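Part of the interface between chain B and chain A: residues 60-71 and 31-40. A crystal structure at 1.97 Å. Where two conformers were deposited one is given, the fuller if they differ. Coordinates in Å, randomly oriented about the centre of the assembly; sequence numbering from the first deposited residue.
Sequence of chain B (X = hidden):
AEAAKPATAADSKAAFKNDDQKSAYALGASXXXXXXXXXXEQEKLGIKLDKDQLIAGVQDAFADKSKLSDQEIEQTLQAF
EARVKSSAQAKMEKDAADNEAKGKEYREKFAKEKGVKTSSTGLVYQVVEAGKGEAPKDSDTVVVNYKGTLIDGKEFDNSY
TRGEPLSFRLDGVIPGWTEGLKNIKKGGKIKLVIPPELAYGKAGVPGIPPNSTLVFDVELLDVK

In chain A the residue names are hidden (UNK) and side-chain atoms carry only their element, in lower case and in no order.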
# COMPACT_ATOMS: atom_id res chain seq x y z
N ASP B 60 10.71 10.70 -20.48
CA ASP B 60 11.90 9.96 -20.93
C ASP B 60 11.87 8.52 -20.46
O ASP B 60 12.08 7.58 -21.24
CB ASP B 60 13.20 10.63 -20.44
CG ASP B 60 13.52 11.91 -21.19
OD1 ASP B 60 12.77 12.27 -22.14
OD2 ASP B 60 14.49 12.65 -20.92
N ALA B 61 11.60 8.36 -19.18
CA ALA B 61 11.54 7.05 -18.57
C ALA B 61 10.51 6.22 -19.25
O ALA B 61 10.74 5.06 -19.60
CB ALA B 61 11.23 7.16 -17.06
N PHE B 62 9.38 6.86 -19.53
CA PHE B 62 8.24 6.16 -20.09
C PHE B 62 8.53 5.71 -21.51
O PHE B 62 7.92 4.76 -22.02
CB PHE B 62 6.98 7.05 -20.01
CG PHE B 62 5.71 6.28 -20.04
CD1 PHE B 62 5.50 5.24 -19.15
CD2 PHE B 62 4.77 6.53 -21.00
CE1 PHE B 62 4.34 4.50 -19.19
CE2 PHE B 62 3.60 5.79 -21.05
CZ PHE B 62 3.39 4.77 -20.14
N ALA B 63 9.47 6.39 -22.13
CA ALA B 63 9.93 6.05 -23.47
C ALA B 63 11.26 5.31 -23.44
O ALA B 63 11.90 5.14 -24.47
CB ALA B 63 10.08 7.32 -24.29
N ASP B 64 11.68 4.87 -22.26
CA ASP B 64 12.96 4.17 -22.11
C ASP B 64 14.17 4.95 -22.60
O ASP B 64 15.07 4.37 -23.23
CB ASP B 64 12.92 2.85 -22.87
CG ASP B 64 11.79 1.99 -22.41
OD1 ASP B 64 11.72 1.75 -21.18
OD2 ASP B 64 10.90 1.54 -23.18
N LYS B 65 14.23 6.23 -22.30
CA LYS B 65 15.35 7.03 -22.74
C LYS B 65 15.80 7.98 -21.65
O LYS B 65 16.11 9.13 -21.93
CB LYS B 65 15.00 7.80 -24.02
CG LYS B 65 14.12 9.02 -23.83
CD LYS B 65 13.38 9.41 -25.12
CE LYS B 65 12.26 10.45 -24.86
NZ LYS B 65 11.22 10.50 -25.95
N SER B 66 15.87 7.49 -20.42
CA SER B 66 16.37 8.29 -19.31
C SER B 66 17.78 8.80 -19.52
O SER B 66 18.67 8.07 -19.96
CB SER B 66 16.36 7.50 -18.01
OG SER B 66 16.73 8.35 -16.91
N LYS B 67 18.00 10.06 -19.18
CA LYS B 67 19.34 10.64 -19.28
C LYS B 67 20.18 10.30 -18.06
O LYS B 67 21.35 10.65 -18.00
CB LYS B 67 19.23 12.16 -19.42
CG LYS B 67 18.56 12.60 -20.71
CD LYS B 67 18.39 14.11 -20.75
CE LYS B 67 18.40 14.64 -22.19
NZ LYS B 67 17.18 14.30 -22.98
N LEU B 68 19.59 9.66 -17.06
CA LEU B 68 20.32 9.28 -15.87
C LEU B 68 20.32 7.77 -15.72
O LEU B 68 19.29 7.13 -15.95
CB LEU B 68 19.68 9.89 -14.63
CG LEU B 68 19.83 11.39 -14.46
CD1 LEU B 68 19.10 11.82 -13.18
CD2 LEU B 68 21.31 11.80 -14.43
N SER B 69 21.45 7.23 -15.29
CA SER B 69 21.57 5.80 -15.02
C SER B 69 20.76 5.45 -13.79
O SER B 69 20.38 6.34 -13.01
CB SER B 69 23.04 5.42 -14.80
OG SER B 69 23.56 6.03 -13.63
N ASP B 70 20.48 4.16 -13.62
CA ASP B 70 19.73 3.68 -12.47
C ASP B 70 20.42 4.06 -11.16
O ASP B 70 19.76 4.42 -10.17
CB ASP B 70 19.56 2.17 -12.54
CG ASP B 70 18.40 1.75 -13.43
OD1 ASP B 70 17.82 2.62 -14.12
OD2 ASP B 70 17.98 0.57 -13.50
N GLN B 71 21.75 4.02 -11.13
CA GLN B 71 22.46 4.38 -9.92
C GLN B 71 22.29 5.87 -9.64
O GLN B 71 22.06 6.27 -8.51
CB GLN B 71 23.96 4.05 -9.98
CG GLN B 71 24.69 4.42 -8.70
CD GLN B 71 26.17 4.06 -8.69
OE1 GLN B 71 26.77 3.77 -9.74
NE2 GLN B 71 26.76 4.12 -7.51
N UNK A 31 9.28 7.88 -11.26
CA UNK A 31 7.84 7.74 -11.45
C UNK A 31 7.46 7.14 -12.79
O UNK A 31 6.58 6.31 -12.88
c UNK A 31 6.82 11.04 -9.69
c UNK A 31 6.28 8.74 -8.92
c UNK A 31 7.19 9.57 -9.81
c UNK A 31 7.15 9.08 -11.26
N UNK A 32 8.11 7.57 -13.85
CA UNK A 32 7.82 7.03 -15.16
C UNK A 32 8.15 5.55 -15.22
O UNK A 32 7.45 4.77 -15.87
N UNK A 33 9.22 5.15 -14.53
CA UNK A 33 9.64 3.77 -14.54
C UNK A 33 8.62 2.92 -13.80
O UNK A 33 8.31 1.82 -14.20
c UNK A 33 11.45 2.18 -13.74
n UNK A 33 13.60 1.38 -14.60
n UNK A 33 13.22 -0.39 -13.14
n UNK A 33 15.34 0.38 -13.50
c UNK A 33 14.05 0.46 -13.75
c UNK A 33 12.19 1.58 -14.93
c UNK A 33 11.01 3.62 -13.90
N UNK A 34 8.14 3.46 -12.68
CA UNK A 34 7.11 2.82 -11.89
C UNK A 34 5.89 2.56 -12.76
O UNK A 34 5.28 1.49 -12.70
c UNK A 34 4.25 1.85 -8.58
c UNK A 34 6.72 3.74 -10.74
c UNK A 34 3.07 2.53 -8.83
c UNK A 34 4.24 4.01 -10.32
c UNK A 34 3.05 3.61 -9.70
c UNK A 34 5.43 3.33 -10.07
o UNK A 34 1.93 2.12 -8.19
c UNK A 34 5.40 2.25 -9.20
N UNK A 35 5.51 3.56 -13.54
CA UNK A 35 4.36 3.48 -14.43
C UNK A 35 4.63 2.43 -15.51
O UNK A 35 3.80 1.55 -15.77
se UNK A 35 1.33 4.27 -14.47
c UNK A 35 2.68 5.14 -15.54
c UNK A 35 4.12 4.84 -15.09
c UNK A 35 1.69 5.27 -12.82
N UNK A 36 5.80 2.50 -16.13
CA UNK A 36 6.15 1.55 -17.18
C UNK A 36 6.06 0.12 -16.62
O UNK A 36 5.46 -0.76 -17.24
c UNK A 36 7.53 1.83 -17.76
o UNK A 36 9.66 1.18 -20.52
c UNK A 36 9.39 0.99 -19.30
o UNK A 36 10.28 0.82 -18.42
c UNK A 36 7.91 0.92 -18.91
N UNK A 37 6.65 -0.10 -15.45
CA UNK A 37 6.61 -1.41 -14.83
C UNK A 37 5.17 -1.89 -14.58
O UNK A 37 4.87 -3.08 -14.78
o UNK A 37 9.76 -1.00 -12.90
n UNK A 37 9.38 -1.67 -15.03
c UNK A 37 7.46 -1.47 -13.54
c UNK A 37 8.97 -1.36 -13.80
N UNK A 38 4.28 -0.99 -14.14
CA UNK A 38 2.86 -1.32 -13.94
C UNK A 38 2.19 -1.79 -15.23
O UNK A 38 1.46 -2.78 -15.23
c UNK A 38 2.09 -0.11 -13.43
o UNK A 38 2.66 0.37 -12.22
N UNK A 39 2.40 -1.05 -16.31
CA UNK A 39 1.88 -1.47 -17.60
C UNK A 39 2.47 -2.83 -18.05
O UNK A 39 1.78 -3.64 -18.67
c UNK A 39 0.90 0.57 -18.82
c UNK A 39 1.12 1.57 -19.93
c UNK A 39 0.52 1.30 -17.53
c UNK A 39 2.10 -0.40 -18.66
N UNK A 40 3.74 -3.07 -17.73
CA UNK A 40 4.33 -4.35 -18.05
C UNK A 40 3.55 -5.48 -17.39
O UNK A 40 3.25 -6.50 -18.02
c UNK A 40 5.82 -4.40 -17.67
c UNK A 40 8.17 -4.06 -18.58
c UNK A 40 9.07 -3.15 -19.43
n UNK A 40 8.30 -2.40 -20.48
c UNK A 40 6.71 -3.59 -18.59

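Position 31 carries four carbons, forked at the second beyond the backbone, the pattern of leucine. The end of the side chain leads away from chain B and stays out of contact with it, so Leu A31 takes no part in this contact; its O accepts the hydrogen bond from the N of position 35 within its own helix.

Position 32 has no side-chain atoms and is glycine. Its CA lies 3.9 Å from Ala B61 CB, and an ideally placed CB would stand 2.8 Å from that methyl group, a clash. Gly A32 thus lets the end of the chain B helix come close: Gly A32 CA and Phe B62 CA are 5.0 Å apart.

Position 33 shows three carbons, a nitrogen, and a carbon bearing two more nitrogens: a guanidinium, hence arginine. Its CA-to-CB bond points away from chain B, yet the long chain brings its end back, and Arg A33 NH2 meets Asp B70 OD2 at 2.6 Å in a salt bridge, the carboxylate oxygen lying at the guanidinium edge. The backbone also takes part, with Arg A33 N 3.8 Å from Ala B61 CB.

Position 34 has one carbon followed by a six-carbon ring bearing an oxygen, which is tyrosine. Tyr A34 is exposed and beyond reach of chain B, a place that suits a ring with a polar end.

Position 35 is an unbranched run of two carbons, selenium and a carbon: selenomethionine, written Met A35. Its CG approaches Phe B62 CE1 at 4.1 Å, an apolar contact, while the end of the side chain leads away.

Position 36 has three carbons, the third carrying two oxygens. Glutamate and glutamine differ there by one nitrogen; two oxygens mean glutamate. Its CB packs 4.2 Å from Phe B62 CD1. The modelled 2.2 Å between Glu A36 OE2 and Asp B64 OD1 is a clash between two carboxylates, so no bond should be inferred from it.

Position 37 has two carbons, the second bearing one oxygen and one nitrogen, an amide: asparagine. Asn A37 makes no contact with chain B and is partly exposed, where a polar amide is at ease.

Position 38 is one carbon and one oxygen, serine. Ser A38 OG donates to Tyr A34 O at 2.9 Å, turning its hydroxyl back onto its own helix.

Position 39 has four carbons forked at the second, leucine again, but this one points toward chain B. Leu A39 CD2 lies 3.9 Å from Phe B62 CZ, an apolar partner for the ring's tip.

Position 40 ends four carbons in a row with a nitrogen: lysine. The exposed Lys A40 scarcely touches chain B.

The contact works chiefly by packing. Phe B62 is a knob in a hole formed by Gly A32, Met A35, Glu A36 and Leu A39, while Ala B61 rests against the bare glycine backbone. No hydrogen bond crosses between the stretches; the Arg A33 to Asp B70 salt bridge adds a polar link beside this apolar centre.

Chain A (31-40) LGRYMENSLK
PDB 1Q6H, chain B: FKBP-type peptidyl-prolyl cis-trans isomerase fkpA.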